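Local structure of DNA replication and repair protein RecF (Caldanaerobacter subterraneus subsp. tengcongensis, 5Z69) at residues A[46-51]-A[56-61]; A[62-67]-A[73-78]; A[79-84]-A[118-123]; A[91-96]-A[101-106]. The protein takes part in DNA replication and recombinational repair as an ABC-type ATPase that probably binds single-stranded, linear DNA and acts as an ATP-dependent switch. All coordinates share one frame; numbering follows the deposited sequence.

Contact 1: residues A[46-51]-A[56-61]. With AGS (phosphothiophosphoric acid-adenylate ester), chain C.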
# COMPACT_ATOMS: atom_id res chain seq x y z
N LEU A 46 -22.62 -23.37 19.41
CA LEU A 46 -23.65 -23.92 18.52
C LEU A 46 -23.58 -23.25 17.15
O LEU A 46 -23.70 -23.92 16.10
CB LEU A 46 -25.03 -23.78 19.14
CG LEU A 46 -26.21 -24.11 18.22
CD1 LEU A 46 -26.19 -25.56 17.74
CD2 LEU A 46 -27.52 -23.80 18.93
N LEU A 47 -23.39 -21.93 17.13
CA LEU A 47 -23.17 -21.21 15.88
C LEU A 47 -21.92 -21.71 15.16
O LEU A 47 -21.91 -21.87 13.93
CB LEU A 47 -23.06 -19.71 16.13
CG LEU A 47 -24.33 -18.89 15.83
CD1 LEU A 47 -25.54 -19.56 16.42
CD2 LEU A 47 -24.22 -17.49 16.36
N GLU A 48 -20.88 -22.00 15.94
CA GLU A 48 -19.66 -22.55 15.37
C GLU A 48 -19.95 -23.91 14.73
O GLU A 48 -19.41 -24.23 13.67
CB GLU A 48 -18.58 -22.68 16.45
CG GLU A 48 -17.23 -23.22 15.97
CD GLU A 48 -16.19 -23.27 17.11
OE1 GLU A 48 -15.08 -22.71 16.96
OE2 GLU A 48 -16.49 -23.85 18.17
N ALA A 49 -20.79 -24.72 15.36
CA ALA A 49 -21.17 -26.01 14.79
C ALA A 49 -21.97 -25.82 13.49
O ALA A 49 -21.76 -26.53 12.51
CB ALA A 49 -21.96 -26.83 15.80
N ILE A 50 -22.87 -24.85 13.48
CA ILE A 50 -23.64 -24.59 12.27
C ILE A 50 -22.76 -24.05 11.14
O ILE A 50 -22.85 -24.52 10.02
CB ILE A 50 -24.78 -23.61 12.54
CG1 ILE A 50 -25.74 -24.25 13.55
CG2 ILE A 50 -25.51 -23.27 11.24
CD1 ILE A 50 -26.63 -23.27 14.26
N ARG A 51 -21.88 -23.09 11.45
CA ARG A 51 -20.98 -22.51 10.46
C ARG A 51 -19.97 -23.52 9.91
O ARG A 51 -19.50 -23.41 8.77
CB ARG A 51 -20.27 -21.31 11.07
CG ARG A 51 -19.27 -20.61 10.15
CD ARG A 51 -19.91 -19.95 8.95
NE ARG A 51 -18.94 -19.11 8.25
CZ ARG A 51 -19.08 -18.60 7.03
NH1 ARG A 51 -20.19 -18.83 6.33
NH2 ARG A 51 -18.10 -17.87 6.51
N GLY A 56 -16.31 -25.89 6.84
CA GLY A 56 -15.39 -26.95 7.22
C GLY A 56 -14.31 -26.50 8.19
O GLY A 56 -13.26 -27.13 8.30
N ARG A 57 -14.56 -25.40 8.90
CA ARG A 57 -13.61 -24.93 9.91
C ARG A 57 -14.33 -24.06 10.93
O ARG A 57 -15.52 -23.72 10.74
CB ARG A 57 -12.47 -24.14 9.28
CG ARG A 57 -12.97 -22.83 8.71
CD ARG A 57 -11.86 -22.10 7.99
NE ARG A 57 -12.38 -20.91 7.34
CZ ARG A 57 -11.63 -20.03 6.67
NH1 ARG A 57 -10.32 -20.22 6.57
NH2 ARG A 57 -12.20 -18.97 6.12
N SER A 58 -13.63 -23.74 12.01
CA SER A 58 -14.10 -22.82 13.05
C SER A 58 -14.08 -21.38 12.55
O SER A 58 -13.05 -20.91 12.08
CB SER A 58 -13.22 -22.93 14.30
OG SER A 58 -13.53 -21.93 15.25
N PHE A 59 -15.19 -20.65 12.68
CA PHE A 59 -15.18 -19.23 12.32
C PHE A 59 -14.34 -18.42 13.31
O PHE A 59 -14.00 -17.28 13.05
CB PHE A 59 -16.60 -18.64 12.25
CG PHE A 59 -17.26 -18.42 13.58
CD1 PHE A 59 -17.15 -17.19 14.23
CD2 PHE A 59 -18.02 -19.41 14.18
CE1 PHE A 59 -17.76 -16.98 15.46
CE2 PHE A 59 -18.65 -19.21 15.41
CZ PHE A 59 -18.51 -17.99 16.05
N ARG A 60 -14.01 -19.01 14.45
CA ARG A 60 -13.20 -18.32 15.44
C ARG A 60 -11.71 -18.50 15.17
O ARG A 60 -10.87 -17.92 15.85
CB ARG A 60 -13.52 -18.82 16.83
CG ARG A 60 -14.91 -18.57 17.31
CD ARG A 60 -15.36 -19.78 18.10
NE ARG A 60 -15.95 -19.40 19.36
CZ ARG A 60 -16.56 -20.25 20.17
NH1 ARG A 60 -16.65 -21.54 19.86
NH2 ARG A 60 -17.07 -19.81 21.31
N GLY A 61 -11.38 -19.33 14.18
CA GLY A 61 -10.00 -19.61 13.85
C GLY A 61 -9.37 -20.70 14.71
O GLY A 61 -8.16 -20.90 14.66
PG AGS C . -20.97 -16.16 23.13
S1G AGS C . -22.63 -15.61 22.25
O2G AGS C . -20.76 -15.31 24.42
O3G AGS C . -19.81 -15.84 22.13
PB AGS C . -21.08 -18.32 24.96
O1B AGS C . -22.35 -19.07 25.21
O2B AGS C . -20.91 -17.15 25.94
O3B AGS C . -21.02 -17.71 23.46
PA AGS C . -19.38 -20.45 24.27
O1A AGS C . -20.56 -20.89 23.40
O2A AGS C . -18.14 -19.97 23.59
O3A AGS C . -19.86 -19.29 25.26
O5' AGS C . -19.02 -21.59 25.27
C5' AGS C . -17.67 -21.92 25.46
C4' AGS C . -17.66 -22.70 26.74
O4' AGS C . -17.39 -24.09 26.46
C3' AGS C . -16.59 -22.24 27.73
O3' AGS C . -17.06 -22.38 29.07
C2' AGS C . -15.41 -23.14 27.37
O2' AGS C . -14.55 -23.38 28.49
C1' AGS C . -16.11 -24.44 26.95
N9 AGS C . -15.40 -25.19 25.93
C8 AGS C . -14.70 -24.69 24.86
N7 AGS C . -14.14 -25.61 24.12
C5 AGS C . -14.49 -26.80 24.73
C6 AGS C . -14.21 -28.14 24.44
N6 AGS C . -13.48 -28.53 23.39
N1 AGS C . -14.70 -29.09 25.27
C2 AGS C . -15.44 -28.70 26.32
N3 AGS C . -15.77 -27.47 26.70
C4 AGS C . -15.26 -26.56 25.85
O HOH W 1 -17.38 -22.52 12.34
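The carboxylate of E48 is shared between two side chains of segment 56-61. S58 OG donates to E48 OE1 at an unusually short, doubtful 2.4 Å. R60 NH1 meets E48 OE2 at 2.9 Å in a salt bridge whose hydrogen bond is weak, its N-H...O angle being 126°. Carboxylate and guanidinium planes stand 72° apart, so the pairing runs through one oxygen and one nitrogen. Extended from CB outward, with CG anti to the backbone N (chi1 -179°), E48 carries its charge off the helix to the loop, where R19 also bridges to OE2. S58 OG in turn accepts from R60 N at 3.1 Å, an ST turn at the head of the type I turn from S58 to G61.

Helix 43-55 begins within the P-loop (Walker A), whose backbone amides at A40 and K43 bond the nucleotide, and R60 belongs to the same pocket. R60 NH2 lies 2.5 Å from O2A of the alpha-phosphate, a weak bond, the place of NH2 being less certain; NH1 bonds N45 OD1. A leucine in place of R60 would probably leave that phosphate oxygen without its positive neighbour and E48 OE2 with one charged partner fewer, R19 remaining.

Apolar contact centres on F59. Its CE2 edge comes within 3.5 Å of E48 CA, R60 CG lies over one ring face near the rim, and R51 CG packs on F59 CB at 3.9 Å, while the R51 guanidinium reaches T122. A water donates to E48 O and R57 O and accepts from F59 N at 2.9 Å, joining helix and loop backbones.

Contact 2: residues A[62-67]-A[73-78]. With AGS (phosphothiophosphoric acid-adenylate ester), chain C.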
# COMPACT_ATOMS: atom_id res chain seq x y z
N SER A 62 -10.19 -21.41 15.49
CA SER A 62 -9.67 -22.47 16.37
C SER A 62 -9.22 -23.70 15.61
O SER A 62 -9.77 -24.02 14.56
CB SER A 62 -10.73 -22.87 17.39
OG SER A 62 -11.32 -21.73 17.98
N LYS A 63 -8.20 -24.39 16.13
CA LYS A 63 -7.80 -25.68 15.57
C LYS A 63 -8.93 -26.67 15.80
O LYS A 63 -9.62 -26.59 16.81
CB LYS A 63 -6.52 -26.21 16.23
CG LYS A 63 -5.40 -25.19 16.39
CD LYS A 63 -4.40 -25.69 17.42
N MET A 64 -9.07 -27.62 14.87
CA MET A 64 -10.02 -28.72 14.97
C MET A 64 -10.00 -29.43 16.32
O MET A 64 -11.05 -29.67 16.91
CB MET A 64 -9.74 -29.75 13.87
CG MET A 64 -10.25 -29.35 12.52
SD MET A 64 -12.02 -29.65 12.45
CE MET A 64 -12.59 -28.00 12.20
N SER A 65 -8.81 -29.75 16.82
CA SER A 65 -8.70 -30.48 18.09
C SER A 65 -9.32 -29.70 19.25
O SER A 65 -9.69 -30.28 20.27
CB SER A 65 -7.23 -30.81 18.40
OG SER A 65 -6.46 -29.63 18.61
N GLU A 66 -9.45 -28.39 19.11
CA GLU A 66 -10.08 -27.60 20.17
C GLU A 66 -11.59 -27.74 20.20
O GLU A 66 -12.21 -27.41 21.21
CB GLU A 66 -9.72 -26.12 20.03
CG GLU A 66 -8.24 -25.80 20.13
CD GLU A 66 -8.01 -24.31 19.95
OE1 GLU A 66 -8.59 -23.51 20.73
OE2 GLU A 66 -7.31 -23.92 19.00
N LEU A 67 -12.18 -28.20 19.10
CA LEU A 67 -13.64 -28.38 19.07
C LEU A 67 -14.08 -29.70 19.68
O LEU A 67 -15.29 -29.93 19.93
CB LEU A 67 -14.18 -28.30 17.63
CG LEU A 67 -13.73 -27.13 16.75
CD1 LEU A 67 -14.70 -26.94 15.61
CD2 LEU A 67 -13.59 -25.88 17.57
N GLU A 73 -12.46 -38.48 22.02
CA GLU A 73 -11.53 -38.74 20.92
C GLU A 73 -11.97 -38.18 19.56
O GLU A 73 -11.18 -38.18 18.61
CB GLU A 73 -11.31 -40.24 20.79
CG GLU A 73 -10.37 -40.78 21.86
CD GLU A 73 -10.03 -42.24 21.65
OE1 GLU A 73 -10.83 -42.96 21.02
OE2 GLU A 73 -8.94 -42.65 22.09
N TYR A 74 -13.22 -37.73 19.47
CA TYR A 74 -13.78 -37.20 18.22
C TYR A 74 -14.91 -36.22 18.49
O TYR A 74 -15.48 -36.21 19.58
CB TYR A 74 -14.34 -38.31 17.32
CG TYR A 74 -15.65 -38.89 17.85
CD1 TYR A 74 -15.65 -39.94 18.77
CD2 TYR A 74 -16.88 -38.38 17.43
CE1 TYR A 74 -16.85 -40.48 19.27
CE2 TYR A 74 -18.07 -38.90 17.91
CZ TYR A 74 -18.05 -39.96 18.82
OH TYR A 74 -19.24 -40.42 19.29
N PHE A 75 -15.25 -35.43 17.48
CA PHE A 75 -16.58 -34.83 17.47
C PHE A 75 -17.28 -35.15 16.16
O PHE A 75 -16.65 -35.54 15.17
CB PHE A 75 -16.53 -33.32 17.71
CG PHE A 75 -16.02 -32.50 16.53
CD1 PHE A 75 -16.85 -32.23 15.44
CD2 PHE A 75 -14.75 -31.96 16.54
CE1 PHE A 75 -16.39 -31.46 14.37
CE2 PHE A 75 -14.27 -31.20 15.47
CZ PHE A 75 -15.09 -30.93 14.38
N TYR A 76 -18.58 -34.94 16.15
CA TYR A 76 -19.37 -35.26 14.99
C TYR A 76 -20.52 -34.29 14.90
O TYR A 76 -21.23 -34.05 15.88
CB TYR A 76 -19.87 -36.70 15.09
CG TYR A 76 -20.88 -37.10 14.03
CD1 TYR A 76 -20.48 -37.39 12.73
CD2 TYR A 76 -22.23 -37.18 14.32
CE1 TYR A 76 -21.41 -37.79 11.75
CE2 TYR A 76 -23.17 -37.59 13.35
CZ TYR A 76 -22.73 -37.90 12.08
OH TYR A 76 -23.61 -38.26 11.09
N VAL A 77 -20.70 -33.72 13.71
CA VAL A 77 -21.83 -32.81 13.47
C VAL A 77 -22.56 -33.26 12.22
O VAL A 77 -21.92 -33.53 11.20
CB VAL A 77 -21.36 -31.34 13.33
CG1 VAL A 77 -22.56 -30.42 13.10
CG2 VAL A 77 -20.60 -30.89 14.57
N ARG A 78 -23.89 -33.32 12.30
CA ARG A 78 -24.72 -33.65 11.14
C ARG A 78 -25.86 -32.66 10.99
O ARG A 78 -26.63 -32.42 11.93
CB ARG A 78 -25.35 -35.05 11.20
CG ARG A 78 -26.44 -35.21 10.10
CD ARG A 78 -27.53 -36.25 10.44
NE ARG A 78 -26.88 -37.40 10.99
CZ ARG A 78 -27.18 -38.04 12.12
NH1 ARG A 78 -28.22 -37.72 12.87
NH2 ARG A 78 -26.40 -39.03 12.45
PG AGS C . -20.97 -16.16 23.13
S1G AGS C . -22.63 -15.61 22.25
O2G AGS C . -20.76 -15.31 24.42
O3G AGS C . -19.81 -15.84 22.13
PB AGS C . -21.08 -18.32 24.96
O1B AGS C . -22.35 -19.07 25.21
O2B AGS C . -20.91 -17.15 25.94
O3B AGS C . -21.02 -17.71 23.46
PA AGS C . -19.38 -20.45 24.27
O1A AGS C . -20.56 -20.89 23.40
O2A AGS C . -18.14 -19.97 23.59
O3A AGS C . -19.86 -19.29 25.26
O5' AGS C . -19.02 -21.59 25.27
C5' AGS C . -17.67 -21.92 25.46
C4' AGS C . -17.66 -22.70 26.74
O4' AGS C . -17.39 -24.09 26.46
C3' AGS C . -16.59 -22.24 27.73
O3' AGS C . -17.06 -22.38 29.07
C2' AGS C . -15.41 -23.14 27.37
O2' AGS C . -14.55 -23.38 28.49
C1' AGS C . -16.11 -24.44 26.95
N9 AGS C . -15.40 -25.19 25.93
C8 AGS C . -14.70 -24.69 24.86
N7 AGS C . -14.14 -25.61 24.12
C5 AGS C . -14.49 -26.80 24.73
C6 AGS C . -14.21 -28.14 24.44
N6 AGS C . -13.48 -28.53 23.39
N1 AGS C . -14.70 -29.09 25.27
C2 AGS C . -15.44 -28.70 26.32
N3 AGS C . -15.77 -27.47 26.70
C4 AGS C . -15.26 -26.56 25.85
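F75, on strand 74-83, brings one rim of its ring against L67 and M64 of segment 62-67. At CB the side chain already heads for the other segment, and CG sits between the backbone N and the carbonyl carbon (chi1 74°), which swings the CD2-CE2-CZ rim under the loop. CD2 meets L67 CB at 3.9 Å. Next along the rim, CE2 is closer to that same L67 CB, at 3.6 Å, in an approach oblique to the ring, and has M64 O near its plane at 3.8 Å. At the tip, CZ touches M64 SD at 3.8 Å and, more loosely, L67 CD1. The sulfur is 5.1 Å from the centroid of the F75 ring and 80° off its normal, a Met-aromatic contact made at the edge.

The loop packed in this way links helix 43-55 to the antiparallel sheet and lines the adenine end of the nucleotide pocket. E66 O accepts from N6 of the bound nucleotide at 2.8 Å (N-H...O 151°), and V68 O is a further partner of the ligand. E66 O reads N6 through the main chain, so this bond depends on the course of the backbone. An alanine at F75 would probably open a gap beneath L67 and leave the M64 sulfur without its aromatic edge, freeing the loop that presents E66 O to shift.

Within the loop, K63 N donates to E66 OE2 at 3.0 Å, coming from above the carboxylate plane. F18 stacks edge-to-face with F75, L52 of helix 43-55 touches it too, and L67 bonds to R19 through the backbone.

Contact 3: residues A[79-84]-A[118-123]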
# COMPACT_ATOMS: atom_id res chain seq x y z
N GLY A 79 -25.93 -32.06 9.81
CA GLY A 79 -27.00 -31.11 9.51
C GLY A 79 -27.84 -31.64 8.37
O GLY A 79 -27.33 -32.29 7.45
N LEU A 80 -29.14 -31.36 8.43
CA LEU A 80 -30.03 -31.63 7.30
C LEU A 80 -30.46 -30.27 6.77
O LEU A 80 -31.00 -29.45 7.49
CB LEU A 80 -31.24 -32.48 7.72
CG LEU A 80 -30.97 -33.88 8.35
CD1 LEU A 80 -32.28 -34.60 8.76
CD2 LEU A 80 -30.17 -34.80 7.44
N VAL A 81 -30.18 -30.02 5.51
CA VAL A 81 -30.45 -28.68 4.99
C VAL A 81 -31.36 -28.77 3.77
O VAL A 81 -31.42 -29.79 3.07
CB VAL A 81 -29.14 -27.90 4.62
CG1 VAL A 81 -28.09 -27.98 5.74
CG2 VAL A 81 -28.55 -28.38 3.30
N ARG A 82 -32.10 -27.70 3.55
CA ARG A 82 -32.88 -27.55 2.33
C ARG A 82 -32.24 -26.41 1.54
O ARG A 82 -31.74 -25.46 2.13
CB ARG A 82 -34.35 -27.27 2.64
CG ARG A 82 -35.24 -27.08 1.42
CD ARG A 82 -36.72 -27.18 1.77
NE ARG A 82 -37.53 -27.27 0.55
CZ ARG A 82 -38.85 -27.44 0.52
NH1 ARG A 82 -39.53 -27.55 1.64
NH2 ARG A 82 -39.48 -27.49 -0.63
N SER A 83 -32.21 -26.51 0.21
CA SER A 83 -31.68 -25.40 -0.57
C SER A 83 -32.46 -25.35 -1.88
O SER A 83 -33.37 -26.15 -2.07
CB SER A 83 -30.17 -25.54 -0.80
OG SER A 83 -29.87 -26.55 -1.74
N ALA A 84 -32.12 -24.44 -2.78
CA ALA A 84 -32.95 -24.25 -3.99
C ALA A 84 -33.15 -25.53 -4.82
O ALA A 84 -34.20 -25.70 -5.45
CB ALA A 84 -32.36 -23.16 -4.87
N GLY A 118 -20.19 -24.50 -1.35
CA GLY A 118 -21.17 -24.03 -0.41
C GLY A 118 -22.40 -24.92 -0.71
O GLY A 118 -23.37 -24.58 -1.41
N HIS A 119 -22.32 -26.14 -0.20
CA HIS A 119 -23.47 -27.02 -0.15
C HIS A 119 -24.51 -26.39 0.76
O HIS A 119 -25.71 -26.54 0.57
CB HIS A 119 -23.06 -28.42 0.36
CG HIS A 119 -22.34 -29.24 -0.67
ND1 HIS A 119 -23.00 -29.93 -1.67
CD2 HIS A 119 -21.02 -29.47 -0.87
CE1 HIS A 119 -22.12 -30.54 -2.44
NE2 HIS A 119 -20.90 -30.28 -1.97
N PHE A 120 -24.01 -25.70 1.78
CA PHE A 120 -24.84 -24.99 2.76
C PHE A 120 -24.29 -23.59 2.94
O PHE A 120 -23.19 -23.42 3.47
CB PHE A 120 -24.84 -25.74 4.10
CG PHE A 120 -25.55 -25.01 5.23
CD1 PHE A 120 -26.86 -24.58 5.09
CD2 PHE A 120 -24.91 -24.82 6.45
CE1 PHE A 120 -27.52 -23.94 6.14
CE2 PHE A 120 -25.57 -24.19 7.51
CZ PHE A 120 -26.88 -23.73 7.35
N LEU A 121 -25.03 -22.57 2.49
CA LEU A 121 -24.52 -21.18 2.57
C LEU A 121 -25.01 -20.45 3.81
O LEU A 121 -26.21 -20.39 4.08
CB LEU A 121 -24.93 -20.37 1.34
CG LEU A 121 -24.47 -20.96 0.01
CD1 LEU A 121 -25.11 -20.26 -1.17
CD2 LEU A 121 -22.95 -20.81 -0.03
N THR A 122 -24.06 -19.87 4.53
CA THR A 122 -24.34 -19.02 5.67
C THR A 122 -23.55 -17.72 5.54
O THR A 122 -22.56 -17.66 4.82
CB THR A 122 -23.92 -19.69 7.02
OG1 THR A 122 -22.59 -20.19 6.87
CG2 THR A 122 -24.86 -20.84 7.42
N VAL A 123 -24.01 -16.68 6.22
CA VAL A 123 -23.18 -15.50 6.48
C VAL A 123 -23.23 -15.28 7.98
O VAL A 123 -24.31 -15.28 8.56
CB VAL A 123 -23.67 -14.25 5.74
CG1 VAL A 123 -22.78 -13.03 6.07
CG2 VAL A 123 -23.71 -14.52 4.25
O HOH W 2 -27.34 -27.44 -1.36
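V81 on strand 74-83 of the antiparallel sheet faces F120, which lies on the approach to strand 122-125, an edge strand of the mixed sheet within this chain. V81 CG1 is the atom that makes the contact. It sits over one face of the F120 ring, 4.1 Å from the centroid and 27° off the ring normal, a CH-pi interaction. Its closest ring atom is CD1, with V81 CG1 to F120 CD1 at 3.7 Å, so the methyl is shifted toward that side of the ring. F120 holds CG anti to the backbone N (chi1 174°), which runs the ring alongside V81, its face turned to CG1. L10 and I91 also touch the F120 side chain, I91 at CB.

In ABC-type ATPase heads a largely antiparallel sheet packs beside the mixed sheet of the nucleotide-binding core, and this small apolar contact joins the two. It lies away from the nucleotide, and no direct hydrogen bond links its segments.

A water makes the polar connection. It donates to H119 O at 2.7 Å and is hydrogen-bonded to S83 OG, also at 2.7 Å, so the last strand residue of segment 79-84 is tied to the main chain just before F120. The H119 imidazole leads away from segment 79-84, ND1 bonding K89 of the adjoining strand. Farther along, F120 O and T122 OG1 both bond S54 OG, which binds the start of strand 122-125 to helix 43-55.

Contact 4: residues A[91-96]-A[101-106]; sequences IEFGYK and KVIKVN
E92 and K104 exchange both of their backbone hydrogen bonds. E92 N donates to K104 O at 2.9 Å, almost straight (176°) and in the carbonyl plane, and K104 N returns a bond to E92 O at 2.8 Å. G94 and V102 repeat the arrangement: G94 N reaches V102 O, and V102 N reaches G94 O, each over 2.8 Å with the donor tilted somewhat from the carbonyl plane. The acceptors take a second, weaker partner as well, E92 O receiving a CA-H...O contact from I103 CA at 3.2 Å.

These two hydrogen-bonded pairs, set between the non-hydrogen-bonded pairs I91-V105, F93-I103 and Y95-K101, make an antiparallel beta hairpin in the six-stranded antiparallel sheet. The backbones of I91, F93 and Y95 turn their bonding to strand 74-83, pairing with G79, V77 and F75, while I103 bonds L110 on its outer side.

Of the E92 carboxylate, OE2 is satisfied by Y76 OH. OE1 lies alongside the aliphatic chain of K104 and makes no salt bridge, E92 OE1 and K104 NZ being 5.1 Å apart. On the other sheet face F93 and I103 run side by side and point the same way: F93 CE2 touches I103 CD1 at 3.5 Å, and I103 CG1 makes an off-centre CH-pi contact with the F93 ring. Y95 offers its ring edge at CD1 to K101 CB, 4.0 Å away.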
# COMPACT_ATOMS: atom_id res chain seq x y z
N ILE A 91 -25.44 -33.25 5.49
CA ILE A 91 -24.04 -32.86 5.55
C ILE A 91 -23.46 -33.32 6.86
O ILE A 91 -23.91 -32.91 7.94
CB ILE A 91 -23.86 -31.32 5.42
CG1 ILE A 91 -24.51 -30.79 4.13
CG2 ILE A 91 -22.35 -30.92 5.52
CD1 ILE A 91 -24.33 -29.24 3.99
N GLU A 92 -22.45 -34.19 6.77
CA GLU A 92 -21.80 -34.74 7.95
C GLU A 92 -20.33 -34.38 8.06
O GLU A 92 -19.58 -34.47 7.08
CB GLU A 92 -21.89 -36.26 7.94
CG GLU A 92 -23.29 -36.80 7.92
CD GLU A 92 -23.25 -38.29 7.72
OE1 GLU A 92 -23.11 -38.70 6.55
OE2 GLU A 92 -23.28 -39.04 8.73
N PHE A 93 -19.91 -34.04 9.27
CA PHE A 93 -18.51 -33.67 9.53
C PHE A 93 -18.05 -34.35 10.81
O PHE A 93 -18.53 -34.02 11.90
CB PHE A 93 -18.39 -32.15 9.67
CG PHE A 93 -16.98 -31.63 9.61
CD1 PHE A 93 -16.05 -31.92 10.62
CD2 PHE A 93 -16.57 -30.82 8.56
CE1 PHE A 93 -14.73 -31.41 10.57
CE2 PHE A 93 -15.25 -30.29 8.51
CZ PHE A 93 -14.34 -30.60 9.51
N GLY A 94 -17.17 -35.34 10.66
CA GLY A 94 -16.62 -36.05 11.80
C GLY A 94 -15.11 -35.78 11.88
O GLY A 94 -14.41 -35.82 10.88
N TYR A 95 -14.62 -35.48 13.07
CA TYR A 95 -13.17 -35.30 13.25
C TYR A 95 -12.65 -36.11 14.44
O TYR A 95 -13.22 -36.00 15.52
CB TYR A 95 -12.81 -33.84 13.44
CG TYR A 95 -11.35 -33.59 13.82
CD1 TYR A 95 -10.34 -33.56 12.86
CD2 TYR A 95 -10.98 -33.38 15.15
CE1 TYR A 95 -9.00 -33.34 13.21
CE2 TYR A 95 -9.64 -33.16 15.51
CZ TYR A 95 -8.66 -33.14 14.54
OH TYR A 95 -7.35 -32.90 14.90
N LYS A 96 -11.58 -36.87 14.24
CA LYS A 96 -10.93 -37.64 15.34
C LYS A 96 -9.61 -36.99 15.76
O LYS A 96 -8.89 -36.48 14.89
CB LYS A 96 -10.60 -39.07 14.91
CG LYS A 96 -11.70 -40.07 14.94
CD LYS A 96 -11.09 -41.48 14.98
CE LYS A 96 -10.40 -41.77 16.31
NZ LYS A 96 -10.32 -43.27 16.54
N LYS A 101 -10.29 -36.73 9.49
CA LYS A 101 -11.61 -36.12 9.34
C LYS A 101 -12.38 -36.78 8.21
O LYS A 101 -11.81 -37.23 7.21
CB LYS A 101 -11.51 -34.59 9.16
CG LYS A 101 -10.98 -34.10 7.87
CD LYS A 101 -11.00 -32.55 7.85
CE LYS A 101 -10.19 -31.95 9.00
NZ LYS A 101 -9.92 -30.49 8.79
N VAL A 102 -13.69 -36.91 8.41
CA VAL A 102 -14.57 -37.52 7.43
C VAL A 102 -15.72 -36.56 7.16
O VAL A 102 -16.51 -36.26 8.07
CB VAL A 102 -15.15 -38.88 7.91
CG1 VAL A 102 -16.16 -39.43 6.91
CG2 VAL A 102 -14.03 -39.90 8.17
N ILE A 103 -15.78 -36.05 5.93
CA ILE A 103 -16.85 -35.14 5.52
C ILE A 103 -17.69 -35.83 4.46
O ILE A 103 -17.17 -36.34 3.46
CB ILE A 103 -16.30 -33.82 4.97
CG1 ILE A 103 -15.34 -33.20 5.98
CG2 ILE A 103 -17.44 -32.84 4.61
CD1 ILE A 103 -14.66 -31.95 5.43
N LYS A 104 -19.00 -35.87 4.69
CA LYS A 104 -19.89 -36.51 3.71
C LYS A 104 -21.05 -35.63 3.30
O LYS A 104 -21.67 -34.98 4.14
CB LYS A 104 -20.44 -37.81 4.29
CG LYS A 104 -19.38 -38.85 4.65
CD LYS A 104 -20.07 -40.13 5.10
CE LYS A 104 -19.10 -41.28 5.28
NZ LYS A 104 -19.87 -42.53 5.66
N VAL A 105 -21.36 -35.62 2.00
CA VAL A 105 -22.59 -34.99 1.51
C VAL A 105 -23.50 -36.05 0.91
O VAL A 105 -23.13 -36.77 -0.03
CB VAL A 105 -22.31 -33.90 0.46
CG1 VAL A 105 -23.63 -33.33 -0.07
CG2 VAL A 105 -21.51 -32.80 1.09
N ASN A 106 -24.70 -36.15 1.47
CA ASN A 106 -25.63 -37.21 1.12
C ASN A 106 -24.96 -38.57 1.15
O ASN A 106 -25.19 -39.41 0.29
CB ASN A 106 -26.28 -36.93 -0.24
CG ASN A 106 -27.37 -35.86 -0.16
OD1 ASN A 106 -27.93 -35.63 0.91
ND2 ASN A 106 -27.66 -35.20 -1.29

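In the fold
From the N terminus, helix 43-55 comes first, and contact 1 folds the chain leaving it back along its side. Contact 2 then closes the following loop onto strand 74-83, and both reach the nucleotide. Contact 3 opens on that same strand and spans 34 residues to segment 118-123, which leads into strand 122-125, a wide loop within which the tight hairpin of contact 4 is nested; none of the four cross. They also touch in space. R57 packs on M64 between contacts 1 and 2, I50 O touches the F120 ring between contacts 1 and 3, and G56 meets F93 of contact 4. Together they tie the P-loop helix, the antiparallel sheet and the edge of the mixed sheet.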